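Long-range contacts in fiber (Human adenovirus 26, PDB 6FJN), which forms the trimeric knob at the tip of the adenovirus fiber, the part that probably attaches the virion to its receptor on the host cell: residues L26-G32 and F178-E184; V99-L105 and A153-T157; L105-P109 and S120-I124; V59-L63 and S74-S78; V128-L133 and Q169-T174. All blocks are in the same frame, centred on the assembly; numbering follows the deposited sequence. Where two conformers were deposited one is given.

Contact 1. Residues L26-G32 and F178-E184; sequences LTLTKCG and FSYLTQE
K30 and E184 carry the charged half of this contact, their side chains reaching for each other from opposite directions. K30 NZ forms a salt bridge with E184 OE2 at 2.7 Å, using the syn lone pair of that oxygen. The same OE2 also accepts a hydrogen bond from T182 OG1, 2.8 Å away and lying nearly on the extension of the C-O bond, so two donors hold that one oxygen. The ammonium has further acceptors: NZ donates to G32 O at 2.7 Å and to the backbone oxygen of P100. K30 gets there by leaving the backbone with CG opposite N (chi1 174°) and then bending at chi2, which brings its end over to T182 and E184.

The other half is apolar. L26 CD1 sits at the edge of the F178 ring, 4.3 Å from CZ, and L28 CD2 approaches the same CZ obliquely. L28 and Y180 cross at about a right angle; CD2 of L28 lies at the edge of the tyrosine ring, and its CD1 is 3.6 Å from Y180 OH. That hydroxyl is hydrogen-bonded to F101 O, so the tyrosine's polar end is satisfied beside the leucine.

The two strands do not pair directly. Strand 34-43 runs between them, and the axes of the two short strand segments come no nearer than 9.1 Å; V35 on the middle strand packs against L28, Y180 and T182. K30 and T182 belong to a site for an L-glutamate linked covalently to Q183, and E184, next in the chain, presumably fills that place here at the C-terminal end of the knob's β-sandwich.

Contact 2. Residues V99-L105 and A153-T157; sequences VPFMPNL and AYSIT
M102, which lies against Y154, is fixed by a backbone bond within its own segment: its N donates to V99 O at 2.9 Å, closing the 3-10 turn 99-101. V99 itself brushes the tyrosine hydroxyl with CG1. With its backbone set, M102 drops its CB squarely onto the Y154 ring, 3.6 Å from the centroid and only 10° off the normal, a CH-π contact. CG stays over the same face, and the bend at chi2 (-62°) turns SD toward the CB end of the tyrosine. The sulfur ends on the same side of the ring but beyond its rim, near Y154 CB, an oblique Met-aromatic contact with SD 4.4 Å from the centroid.

P103 comes next and touches three residues in a row. Its CD nears Y154 CB, while CG is 3.8 Å from I156 CG1 and equally close to S155 O; its carbonyl oxygen approaches Y154 CD1 obliquely. L105 arrives from across the ring plane from M102, its CD1 3.5 Å from Y154 CE1, also oblique.

Y154 starts strand 154-161 at a classic β-bulge, where A153 and Y154 both face F65 of the neighbouring strand. The side chain of Q183 touches the tyrosine as well, which places the ring close to the L-glutamate site. Between the two segments the adhesion is therefore dispersion and soft CH and sulfur contacts around one aromatic ring, and directional polar bonding is left to the backbones and to other neighbours.

Contact 3. Residues L105-P109 and S120-I124; sequences LTAYP and SRTKI
The long loop that leads into strand 123-129, outermost in its sheet within the chain, is tied back on itself here, R121 of the 3-10 turn 120-122 reaching over to A107. R121 NE donates to A107 O at 2.8 Å, in the plane of that carbonyl and on a lone pair, with a C=O...N angle of 129°. The fit is not flat from the arginine's side: the oxygen stands 29° out of the guanidinium plane. R121 NH2 adds a weak second bond to A107 O at 3.3 Å. Over one face of the guanidinium lies A107 CA. The arginine is directed by its first torsion, CG wedged between its own N and carbonyl carbon (chi1 71°), followed by a straight run from CG to NE. Its remaining nitrogen, NH1, is bonded to D9 O and T25 OG1 of a second subunit.

Beside this polar link lies a packed one. The Y108 ring meets the turn obliquely, CE1 being 3.5 Å from R121 O and CD1 3.8 Å from T122 CA. From within its own segment A107 CB sits over the centre of the ring, 3.6 Å above the plane. The methyl T122 CG2 tucks against Y108 CA at 3.9 Å and reaches P109 CD at 4.2 Å. Y108 OH turns to the backbone N of L181, while T122 OG1 returns to Y119 O.

R121 O also accepts from S175 OG of the second subunit, and K123 makes backbone bonds to that subunit. The arrangement thus belongs to the subunit interface of the trimeric fiber knob, an arginine joining its own loop to the neighbouring chain.

Contact 4. Residues V59-L63 and S74-S78; sequences VKISL and SSSLS
S76 points its side chain straight at strand 59-63 and meets the backbone of S62 with two bonds. S62 N donates to S76 OG at 2.8 Å, almost perfectly straight at 173°. Going the other way, S76 N donates to S62 O, also at 2.8 Å and within the plane of that carbonyl. What makes the pair possible is the first torsion of S76: OG stands opposite the carbonyl carbon and next to its own N (chi1 -55°), so hydroxyl and amide address one residue together. S76 CB also packs against I61 CG2 at 3.9 Å.

On one flank of this pair the leucines meet. L63 and L77 lean past each other at a slant, CD2 to CD2 at 3.9 Å; L77 comes forward because its CG is turned opposite N (chi1 176°). L63 also faces L24 and L26 of strand 22-31, which puts the pair in the apolar filling of the β-sandwich. S75 lies along the strand too, its CB 3.4 Å from S62 O, and its hydroxyl is hydrogen-bonded to L64 N and L72 O.

Strand 58-65 is outermost in its four-stranded sheet within the chain. I61 and L63 spend their backbone bonds on strand 154-161, and the amide and carbonyl of S62 point the other way. One serine therefore satisfies both, its hydroxyl standing in for the carbonyl that a β-partner would offer, and this short piece of sheet edge is covered by a loop without another strand.

Contact 5. Residues V128-L133 and Q169-T174; sequences VYLGAL and QQFDVT
Q169 begins the contact by laying its amide against L130, NE2 being 3.6 Å from CD2 of the leucine; its OE1 is bonded to Q136. Q170 adds its carbonyl oxygen near the same methyl, while its own amide turns off to A43 O. F171 takes the other branch: L130 CD1 approaches its ring obliquely, 3.7 Å from CD2, the two side chains crossing at about a right angle, and the ring continues onto W162.

At D172 the contact becomes polar. Its O accepts from G131 N at 2.8 Å and a nearly straight 165°, and also takes a CA-H...O contact from L130. The D172 carboxylate faces K117 and S120 of a third subunit, making a salt bridge to the lysine. G131 is the third residue of a type II β-turn, Y129 to A132, which follows the end of strand 123-129 in the knob's β-sandwich, with the loop before strand 176-181 running alongside.

V173 forms a single β-bridge with L130 and sets its CB 3.8 Å from V128 CG2. T174 then grips Y129 twice: its N donates to Y129 O at 3.1 Å, and its OG1, placed between N and carbonyl carbon (chi1 54°), accepts from Y129 N at 3.0 Å. A132 N reaches the same Y129 O from the opposite face of the carbonyl. T174 CG2 rests on A132 CB at 3.6 Å, with I125 of the third subunit packed beside the threonine.

Contacts 1, 2 and 3 adjoin around the L-glutamate site. Contact 1 holds K30, T182 and Q183; contact 2, its centre 9 Å away, borders it through Q183 N to M102 O (2.8 Å) and Y180 OH to F101 O (2.7 Å). Contact 3 shares L105 with contact 2 and reaches contact 1 through Y108 OH to L181 N (3.0 Å). Contact 4 touches contacts 1 and 2: L63 N meets I156 O of contact 2 at 2.9 Å, and L63 packs on L26 of contact 1. Contact 5 lies far from that site, its centre about 27 Å from that of contact 2, yet uses the same strand 123-129 as contact 3; its nearest atoms are about 5 Å from contact 4.

Contact 1. Residues L26-G32 and F178-E184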
# COMPACT_ATOMS: atom_id res chain seq x y z
N LEU A 26 -9.86 9.35 -7.77
CA LEU A 26 -8.41 9.41 -7.62
C LEU A 26 -8.07 10.52 -6.65
O LEU A 26 -8.50 11.66 -6.85
CB LEU A 26 -7.70 9.63 -8.97
CG LEU A 26 -6.18 9.75 -8.90
CD1 LEU A 26 -5.54 8.49 -8.40
CD2 LEU A 26 -5.67 10.14 -10.29
N THR A 27 -7.23 10.20 -5.66
CA THR A 27 -6.74 11.16 -4.70
C THR A 27 -5.24 11.01 -4.61
O THR A 27 -4.73 9.89 -4.42
CB THR A 27 -7.37 10.87 -3.33
OG1 THR A 27 -8.79 10.88 -3.43
CG2 THR A 27 -6.99 11.90 -2.27
N LEU A 28 -4.53 12.13 -4.76
CA LEU A 28 -3.08 12.18 -4.68
C LEU A 28 -2.74 13.11 -3.52
O LEU A 28 -3.02 14.32 -3.58
CB LEU A 28 -2.49 12.70 -5.98
CG LEU A 28 -2.81 11.94 -7.24
CD1 LEU A 28 -2.18 12.64 -8.44
CD2 LEU A 28 -2.39 10.49 -7.18
N THR A 29 -2.15 12.55 -2.44
CA THR A 29 -1.81 13.33 -1.27
C THR A 29 -0.30 13.44 -1.16
O THR A 29 0.40 12.41 -1.11
CB THR A 29 -2.39 12.70 -0.01
OG1 THR A 29 -3.83 12.64 -0.13
CG2 THR A 29 -1.96 13.49 1.22
N LYS A 30 0.21 14.65 -1.16
CA LYS A 30 1.63 14.89 -1.08
C LYS A 30 2.13 14.58 0.33
O LYS A 30 1.70 15.20 1.31
CB LYS A 30 1.87 16.34 -1.45
CG LYS A 30 3.24 16.91 -1.33
CD LYS A 30 4.15 16.23 -2.27
CE LYS A 30 5.38 17.15 -2.47
NZ LYS A 30 6.39 16.53 -3.36
N CYS A 31 3.10 13.65 0.41
CA CYS A 31 3.81 13.29 1.60
C CYS A 31 5.33 13.50 1.38
O CYS A 31 6.06 12.52 1.16
CB CYS A 31 3.52 11.85 1.99
SG CYS A 31 1.78 11.49 2.30
N GLY A 32 5.76 14.73 1.24
CA GLY A 32 7.15 14.98 1.02
C GLY A 32 7.60 14.46 -0.30
O GLY A 32 7.03 14.80 -1.35
N PHE A 178 -1.37 3.28 -3.29
CA PHE A 178 -0.05 3.18 -3.88
C PHE A 178 0.76 4.40 -3.54
O PHE A 178 0.21 5.37 -2.94
CB PHE A 178 -0.16 3.00 -5.41
CG PHE A 178 -0.81 4.15 -6.13
CD1 PHE A 178 -2.19 4.27 -6.18
CD2 PHE A 178 -0.04 5.09 -6.78
CE1 PHE A 178 -2.78 5.32 -6.87
CE2 PHE A 178 -0.63 6.16 -7.46
CZ PHE A 178 -2.02 6.25 -7.51
N SER A 179 2.03 4.43 -3.86
CA SER A 179 2.81 5.65 -3.74
C SER A 179 3.80 5.74 -4.87
O SER A 179 4.05 4.74 -5.59
CB SER A 179 3.54 5.75 -2.40
OG SER A 179 4.67 4.88 -2.37
N TYR A 180 4.36 6.93 -5.07
CA TYR A 180 5.44 7.13 -6.03
C TYR A 180 6.26 8.29 -5.65
O TYR A 180 5.83 9.20 -4.94
CB TYR A 180 4.88 7.28 -7.49
CG TYR A 180 3.92 8.45 -7.65
CD1 TYR A 180 4.40 9.72 -8.04
CD2 TYR A 180 2.57 8.31 -7.46
CE1 TYR A 180 3.54 10.77 -8.23
CE2 TYR A 180 1.69 9.38 -7.65
CZ TYR A 180 2.19 10.61 -8.05
OH TYR A 180 1.27 11.62 -8.18
N LEU A 181 7.50 8.29 -6.15
CA LEU A 181 8.44 9.37 -5.92
C LEU A 181 8.08 10.57 -6.77
O LEU A 181 7.73 10.43 -7.92
CB LEU A 181 9.86 8.92 -6.28
CG LEU A 181 10.55 8.00 -5.28
CD1 LEU A 181 9.81 6.79 -4.77
CD2 LEU A 181 11.92 7.61 -5.85
N THR A 182 8.19 11.73 -6.19
CA THR A 182 7.79 12.95 -6.89
C THR A 182 8.95 13.74 -7.47
O THR A 182 10.11 13.69 -6.99
CB THR A 182 7.00 13.86 -5.97
OG1 THR A 182 7.84 14.21 -4.86
CG2 THR A 182 5.75 13.23 -5.40
N GLN A 183 8.61 14.54 -8.49
CA GLN A 183 9.44 15.61 -9.00
C GLN A 183 9.41 16.81 -7.92
O GLN A 183 8.45 16.87 -7.11
CB GLN A 183 8.82 16.09 -10.35
CG GLN A 183 9.72 16.93 -11.23
CD GLN A 183 10.81 16.14 -11.95
OE1 GLN A 183 10.91 14.93 -11.85
NE2 GLN A 183 11.70 16.88 -12.67
N GLU A 184 10.27 17.80 -8.01
CA GLU A 184 10.04 19.05 -7.25
C GLU A 184 10.19 20.23 -8.19
O GLU A 184 9.64 21.34 -7.99
CB GLU A 184 10.99 19.17 -6.03
CG GLU A 184 10.82 18.07 -4.96
CD GLU A 184 9.38 17.92 -4.49
OE1 GLU A 184 8.76 18.96 -4.13
OE2 GLU A 184 8.84 16.78 -4.57
OXT GLU A 184 10.84 20.04 -9.23

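Contact 2. Residues V99-L105 and A153-T157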
# COMPACT_ATOMS: atom_id res chain seq x y z
N VAL A 99 3.68 20.58 -10.09
CA VAL A 99 4.90 19.84 -10.32
C VAL A 99 5.25 18.92 -9.10
O VAL A 99 5.68 17.83 -9.30
CB VAL A 99 6.06 20.75 -10.77
CG1 VAL A 99 7.34 19.94 -10.91
CG2 VAL A 99 5.72 21.34 -12.13
N PRO A 100 5.03 19.40 -7.85
CA PRO A 100 5.34 18.53 -6.71
C PRO A 100 4.52 17.26 -6.60
O PRO A 100 4.84 16.42 -5.73
CB PRO A 100 5.14 19.43 -5.50
CG PRO A 100 5.41 20.81 -6.07
CD PRO A 100 4.70 20.76 -7.40
N PHE A 101 3.47 17.12 -7.40
CA PHE A 101 2.67 15.87 -7.47
C PHE A 101 3.07 15.01 -8.64
O PHE A 101 2.54 13.92 -8.78
CB PHE A 101 1.19 16.20 -7.60
CG PHE A 101 0.61 16.85 -6.38
CD1 PHE A 101 0.80 18.18 -6.11
CD2 PHE A 101 -0.12 16.09 -5.46
CE1 PHE A 101 0.28 18.77 -4.96
CE2 PHE A 101 -0.63 16.68 -4.33
CZ PHE A 101 -0.44 17.99 -4.10
N MET A 102 3.98 15.49 -9.49
CA MET A 102 4.28 14.74 -10.71
C MET A 102 5.28 13.62 -10.41
O MET A 102 6.11 13.73 -9.51
CB MET A 102 4.85 15.66 -11.78
CG MET A 102 3.83 16.64 -12.30
SD MET A 102 2.42 15.83 -13.12
CE MET A 102 1.12 15.97 -11.89
N PRO A 103 5.23 12.52 -11.16
CA PRO A 103 6.19 11.43 -10.92
C PRO A 103 7.60 11.83 -11.33
O PRO A 103 7.81 12.45 -12.36
CB PRO A 103 5.65 10.26 -11.77
CG PRO A 103 4.26 10.66 -12.16
CD PRO A 103 4.27 12.16 -12.19
N ASN A 104 8.54 11.50 -10.45
CA ASN A 104 9.94 11.86 -10.62
C ASN A 104 10.50 11.30 -11.93
O ASN A 104 10.42 10.13 -12.17
CB ASN A 104 10.69 11.28 -9.42
CG ASN A 104 12.14 11.70 -9.37
OD1 ASN A 104 13.01 11.18 -10.11
ND2 ASN A 104 12.40 12.69 -8.55
N LEU A 105 11.10 12.19 -12.73
CA LEU A 105 11.59 11.78 -14.08
C LEU A 105 12.89 10.99 -14.04
O LEU A 105 13.22 10.28 -14.97
CB LEU A 105 11.72 13.01 -14.98
CG LEU A 105 10.38 13.45 -15.60
CD1 LEU A 105 10.48 14.89 -16.07
CD2 LEU A 105 9.92 12.53 -16.71
N ALA A 153 4.63 16.10 -20.58
CA ALA A 153 5.83 16.08 -19.79
C ALA A 153 5.86 14.95 -18.78
O ALA A 153 6.93 14.45 -18.43
CB ALA A 153 5.95 17.40 -19.06
N TYR A 154 4.67 14.59 -18.28
CA TYR A 154 4.53 13.55 -17.23
C TYR A 154 3.27 12.77 -17.56
O TYR A 154 2.38 13.24 -18.28
CB TYR A 154 4.36 14.14 -15.83
CG TYR A 154 5.41 15.12 -15.41
CD1 TYR A 154 6.58 14.68 -14.81
CD2 TYR A 154 5.23 16.50 -15.59
CE1 TYR A 154 7.54 15.57 -14.39
CE2 TYR A 154 6.19 17.40 -15.19
CZ TYR A 154 7.36 16.93 -14.60
OH TYR A 154 8.35 17.77 -14.19
N SER A 155 3.18 11.56 -16.99
CA SER A 155 1.93 10.81 -17.16
C SER A 155 1.76 9.86 -15.98
O SER A 155 2.73 9.37 -15.38
CB SER A 155 1.89 10.03 -18.45
OG SER A 155 2.94 9.08 -18.58
N ILE A 156 0.48 9.57 -15.70
CA ILE A 156 0.11 8.45 -14.81
C ILE A 156 -0.98 7.72 -15.53
O ILE A 156 -2.00 8.34 -15.91
CB ILE A 156 -0.40 8.92 -13.42
CG1 ILE A 156 0.62 9.84 -12.72
CG2 ILE A 156 -0.76 7.72 -12.57
CD1 ILE A 156 0.12 10.49 -11.45
N THR A 157 -0.80 6.42 -15.75
CA THR A 157 -1.87 5.64 -16.38
C THR A 157 -2.27 4.50 -15.46
O THR A 157 -1.46 3.95 -14.69
CB THR A 157 -1.48 5.13 -17.77
OG1 THR A 157 -0.44 4.16 -17.66
CG2 THR A 157 -1.04 6.28 -18.67

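Contact 3. Residues L105-P109 and S120-I124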
# COMPACT_ATOMS: atom_id res chain seq x y z
N LEU A 105 11.10 12.19 -12.73
CA LEU A 105 11.59 11.78 -14.08
C LEU A 105 12.89 10.99 -14.04
O LEU A 105 13.22 10.28 -14.97
CB LEU A 105 11.72 13.01 -14.98
CG LEU A 105 10.38 13.45 -15.60
CD1 LEU A 105 10.48 14.89 -16.07
CD2 LEU A 105 9.92 12.53 -16.71
N THR A 106 13.64 11.09 -12.95
CA THR A 106 14.84 10.24 -12.79
C THR A 106 14.46 8.83 -12.40
O THR A 106 14.92 7.82 -12.96
CB THR A 106 15.81 10.80 -11.77
OG1 THR A 106 16.14 12.12 -12.19
CG2 THR A 106 17.08 9.97 -11.68
N ALA A 107 13.53 8.69 -11.44
CA ALA A 107 13.02 7.37 -11.05
C ALA A 107 12.28 6.74 -12.21
O ALA A 107 12.32 5.50 -12.46
CB ALA A 107 12.07 7.51 -9.88
N TYR A 108 11.49 7.59 -12.90
CA TYR A 108 10.55 7.10 -13.92
C TYR A 108 10.77 7.86 -15.21
O TYR A 108 10.03 8.79 -15.55
CB TYR A 108 9.09 7.20 -13.45
CG TYR A 108 8.88 6.85 -12.01
CD1 TYR A 108 9.14 5.60 -11.51
CD2 TYR A 108 8.39 7.80 -11.10
CE1 TYR A 108 8.91 5.28 -10.18
CE2 TYR A 108 8.15 7.49 -9.77
CZ TYR A 108 8.41 6.24 -9.31
OH TYR A 108 8.19 5.96 -7.98
N PRO A 109 11.82 7.51 -15.95
CA PRO A 109 12.13 8.27 -17.15
C PRO A 109 11.16 7.93 -18.27
O PRO A 109 10.64 6.84 -18.37
CB PRO A 109 13.56 7.84 -17.48
CG PRO A 109 13.68 6.48 -16.87
CD PRO A 109 12.83 6.46 -15.67
N SER A 120 11.44 -1.77 -14.74
CA SER A 120 10.17 -2.25 -14.19
C SER A 120 9.67 -1.38 -13.04
O SER A 120 8.49 -1.41 -12.77
CB SER A 120 10.30 -3.70 -13.76
OG SER A 120 10.70 -4.52 -14.84
N ARG A 121 10.57 -0.63 -12.39
CA ARG A 121 10.13 0.21 -11.28
C ARG A 121 9.17 1.32 -11.72
O ARG A 121 8.48 1.91 -10.89
CB ARG A 121 11.31 0.82 -10.54
CG ARG A 121 12.06 1.91 -11.31
CD ARG A 121 13.27 2.39 -10.55
NE ARG A 121 13.90 3.49 -11.27
CZ ARG A 121 15.08 3.98 -11.05
NH1 ARG A 121 15.86 3.60 -10.04
NH2 ARG A 121 15.52 4.92 -11.88
N THR A 122 9.08 1.60 -13.02
CA THR A 122 8.10 2.55 -13.57
C THR A 122 6.67 2.07 -13.47
O THR A 122 5.78 2.88 -13.78
CB THR A 122 8.44 2.91 -15.02
OG1 THR A 122 8.28 1.78 -15.86
CG2 THR A 122 9.82 3.53 -15.18
N LYS A 123 6.45 0.84 -13.06
CA LYS A 123 5.11 0.30 -12.92
C LYS A 123 4.91 -0.26 -11.52
O LYS A 123 5.84 -0.72 -10.86
CB LYS A 123 4.83 -0.78 -13.96
CG LYS A 123 4.69 -0.20 -15.35
CD LYS A 123 4.49 -1.24 -16.41
CE LYS A 123 4.23 -0.66 -17.78
NZ LYS A 123 3.97 -1.71 -18.81
N ILE A 124 3.63 -0.26 -11.13
CA ILE A 124 3.09 -1.00 -10.00
C ILE A 124 2.08 -1.97 -10.57
O ILE A 124 1.22 -1.54 -11.36
CB ILE A 124 2.39 -0.08 -8.99
CG1 ILE A 124 3.34 0.96 -8.45
CG2 ILE A 124 1.72 -0.90 -7.90
CD1 ILE A 124 2.56 2.12 -7.87

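Contact 4. Residues V59-L63 and S74-S78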
# COMPACT_ATOMS: atom_id res chain seq x y z
N VAL A 59 -8.47 -2.23 -20.13
CA VAL A 59 -8.91 -0.78 -20.13
C VAL A 59 -7.81 0.14 -19.60
O VAL A 59 -7.41 0.00 -18.41
CB VAL A 59 -10.19 -0.50 -19.30
CG1 VAL A 59 -10.55 0.99 -19.45
CG2 VAL A 59 -11.33 -1.38 -19.81
N LYS A 60 -7.37 1.10 -20.44
CA LYS A 60 -6.32 1.98 -20.00
C LYS A 60 -6.86 3.39 -19.80
O LYS A 60 -7.43 4.01 -20.76
CB LYS A 60 -5.25 2.00 -21.09
CG LYS A 60 -4.03 2.87 -20.83
CD LYS A 60 -3.08 2.83 -22.02
CE LYS A 60 -1.88 3.71 -21.74
NZ LYS A 60 -0.91 3.45 -22.80
N ILE A 61 -6.67 3.94 -18.64
CA ILE A 61 -7.04 5.32 -18.28
C ILE A 61 -5.78 6.14 -18.24
O ILE A 61 -4.85 5.85 -17.46
CB ILE A 61 -7.71 5.34 -16.90
CG1 ILE A 61 -8.91 4.41 -16.82
CG2 ILE A 61 -8.05 6.77 -16.48
CD1 ILE A 61 -9.94 4.64 -17.89
N SER A 62 -5.69 7.17 -19.07
CA SER A 62 -4.48 7.97 -19.18
C SER A 62 -4.65 9.37 -18.60
O SER A 62 -5.55 10.10 -19.02
CB SER A 62 -4.10 8.17 -20.62
OG SER A 62 -3.78 6.90 -21.19
N LEU A 63 -3.77 9.74 -17.66
CA LEU A 63 -3.64 11.12 -17.19
C LEU A 63 -2.32 11.64 -17.74
O LEU A 63 -1.25 11.13 -17.38
CB LEU A 63 -3.66 11.22 -15.68
CG LEU A 63 -5.02 11.06 -14.99
CD1 LEU A 63 -5.72 9.74 -15.24
CD2 LEU A 63 -4.88 11.32 -13.51
N SER A 74 -6.40 16.03 -23.69
CA SER A 74 -6.46 14.74 -24.35
C SER A 74 -6.43 13.56 -23.42
O SER A 74 -6.56 12.41 -23.85
CB SER A 74 -5.33 14.69 -25.33
OG SER A 74 -4.12 14.90 -24.66
N SER A 75 -6.34 13.80 -22.11
CA SER A 75 -6.43 12.74 -21.10
C SER A 75 -7.80 12.08 -21.08
O SER A 75 -8.77 12.65 -21.52
CB SER A 75 -6.16 13.32 -19.73
OG SER A 75 -4.86 13.90 -19.64
N SER A 76 -7.82 10.87 -20.52
CA SER A 76 -9.08 10.16 -20.31
C SER A 76 -9.98 10.83 -19.30
O SER A 76 -11.22 10.72 -19.37
CB SER A 76 -8.81 8.76 -19.76
OG SER A 76 -7.92 8.03 -20.59
N LEU A 77 -9.36 11.45 -18.32
CA LEU A 77 -10.02 12.18 -17.22
C LEU A 77 -10.30 13.60 -17.63
O LEU A 77 -9.41 14.27 -18.17
CB LEU A 77 -9.08 12.17 -16.02
CG LEU A 77 -9.51 12.95 -14.78
CD1 LEU A 77 -10.80 12.41 -14.18
CD2 LEU A 77 -8.40 13.00 -13.75
N SER A 78 -11.51 14.05 -17.39
CA SER A 78 -11.91 15.46 -17.57
C SER A 78 -11.28 16.39 -16.54
O SER A 78 -11.14 16.11 -15.34
CB SER A 78 -13.42 15.58 -17.41
OG SER A 78 -13.83 16.94 -17.23

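Contact 5. Residues V128-L133 and Q169-T174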
# COMPACT_ATOMS: atom_id res chain seq x y z
N VAL A 128 -6.92 -5.80 -7.90
CA VAL A 128 -8.12 -5.26 -7.28
C VAL A 128 -9.26 -6.23 -7.62
O VAL A 128 -9.02 -7.23 -8.31
CB VAL A 128 -8.41 -3.82 -7.72
CG1 VAL A 128 -7.33 -2.89 -7.24
CG2 VAL A 128 -8.59 -3.71 -9.25
N TYR A 129 -10.47 -5.94 -7.15
CA TYR A 129 -11.51 -6.99 -7.21
C TYR A 129 -12.81 -6.39 -7.74
O TYR A 129 -13.34 -5.38 -7.22
CB TYR A 129 -11.69 -7.65 -5.82
CG TYR A 129 -10.48 -8.46 -5.53
CD1 TYR A 129 -9.31 -7.91 -5.02
CD2 TYR A 129 -10.43 -9.82 -5.88
CE1 TYR A 129 -8.12 -8.64 -4.92
CE2 TYR A 129 -9.25 -10.55 -5.72
CZ TYR A 129 -8.11 -9.93 -5.27
OH TYR A 129 -6.90 -10.63 -5.11
N LEU A 130 -13.31 -7.00 -8.81
CA LEU A 130 -14.52 -6.53 -9.48
C LEU A 130 -15.73 -6.77 -8.60
O LEU A 130 -15.96 -7.90 -8.12
CB LEU A 130 -14.67 -7.23 -10.84
CG LEU A 130 -15.64 -6.43 -11.76
CD1 LEU A 130 -14.92 -5.68 -12.82
CD2 LEU A 130 -16.89 -7.06 -12.13
N GLY A 131 -16.54 -5.74 -8.44
CA GLY A 131 -17.71 -5.84 -7.58
C GLY A 131 -17.39 -6.03 -6.13
O GLY A 131 -18.25 -6.40 -5.33
N ALA A 132 -16.13 -5.86 -5.74
CA ALA A 132 -15.68 -6.16 -4.39
C ALA A 132 -16.01 -7.61 -4.04
O ALA A 132 -16.35 -7.90 -2.89
CB ALA A 132 -16.21 -5.17 -3.37
N LEU A 133 -15.85 -8.51 -5.02
CA LEU A 133 -16.05 -9.95 -4.82
C LEU A 133 -14.69 -10.61 -4.88
O LEU A 133 -13.90 -10.40 -5.82
CB LEU A 133 -17.01 -10.51 -5.87
CG LEU A 133 -18.40 -9.89 -5.81
CD1 LEU A 133 -19.28 -10.45 -6.91
CD2 LEU A 133 -19.06 -10.06 -4.49
N GLN A 169 -22.02 -8.11 -15.72
CA GLN A 169 -21.70 -7.30 -14.55
C GLN A 169 -21.33 -5.89 -14.97
O GLN A 169 -20.87 -5.62 -16.09
CB GLN A 169 -20.58 -7.96 -13.73
CG GLN A 169 -20.99 -9.28 -13.14
CD GLN A 169 -19.89 -9.88 -12.31
OE1 GLN A 169 -19.31 -10.95 -12.72
NE2 GLN A 169 -19.59 -9.31 -11.21
N GLN A 170 -21.43 -5.00 -13.99
CA GLN A 170 -20.99 -3.62 -14.11
C GLN A 170 -19.53 -3.54 -13.71
O GLN A 170 -19.14 -4.06 -12.63
CB GLN A 170 -21.83 -2.76 -13.17
CG GLN A 170 -21.47 -1.29 -13.17
CD GLN A 170 -22.46 -0.49 -12.35
OE1 GLN A 170 -23.35 -1.05 -11.66
NE2 GLN A 170 -22.34 0.83 -12.39
N PHE A 171 -18.69 -2.89 -14.51
CA PHE A 171 -17.31 -2.69 -14.09
C PHE A 171 -17.28 -1.76 -12.89
O PHE A 171 -17.73 -0.60 -12.97
CB PHE A 171 -16.46 -2.15 -15.22
CG PHE A 171 -15.00 -2.08 -14.86
CD1 PHE A 171 -14.52 -1.02 -14.09
CD2 PHE A 171 -14.11 -3.05 -15.28
CE1 PHE A 171 -13.22 -0.96 -13.71
CE2 PHE A 171 -12.76 -2.98 -14.90
CZ PHE A 171 -12.33 -1.92 -14.11
N ASP A 172 -16.72 -2.24 -11.80
CA ASP A 172 -16.53 -1.44 -10.59
C ASP A 172 -15.48 -2.21 -9.80
O ASP A 172 -15.54 -3.45 -9.75
CB ASP A 172 -17.82 -1.35 -9.78
CG ASP A 172 -17.72 -0.31 -8.65
OD1 ASP A 172 -16.78 0.43 -8.61
OD2 ASP A 172 -18.68 -0.23 -7.84
N VAL A 173 -14.50 -1.54 -9.24
CA VAL A 173 -13.41 -2.22 -8.53
C VAL A 173 -13.17 -1.64 -7.18
O VAL A 173 -13.48 -0.46 -6.89
CB VAL A 173 -12.10 -2.23 -9.36
CG1 VAL A 173 -12.22 -3.13 -10.56
CG2 VAL A 173 -11.65 -0.82 -9.74
N THR A 174 -12.62 -2.46 -6.30
CA THR A 174 -12.15 -2.02 -5.00
C THR A 174 -11.08 -0.95 -5.12
O THR A 174 -10.46 -0.76 -6.17
CB THR A 174 -11.63 -3.24 -4.20
OG1 THR A 174 -10.65 -3.94 -4.97
CG2 THR A 174 -12.76 -4.17 -3.85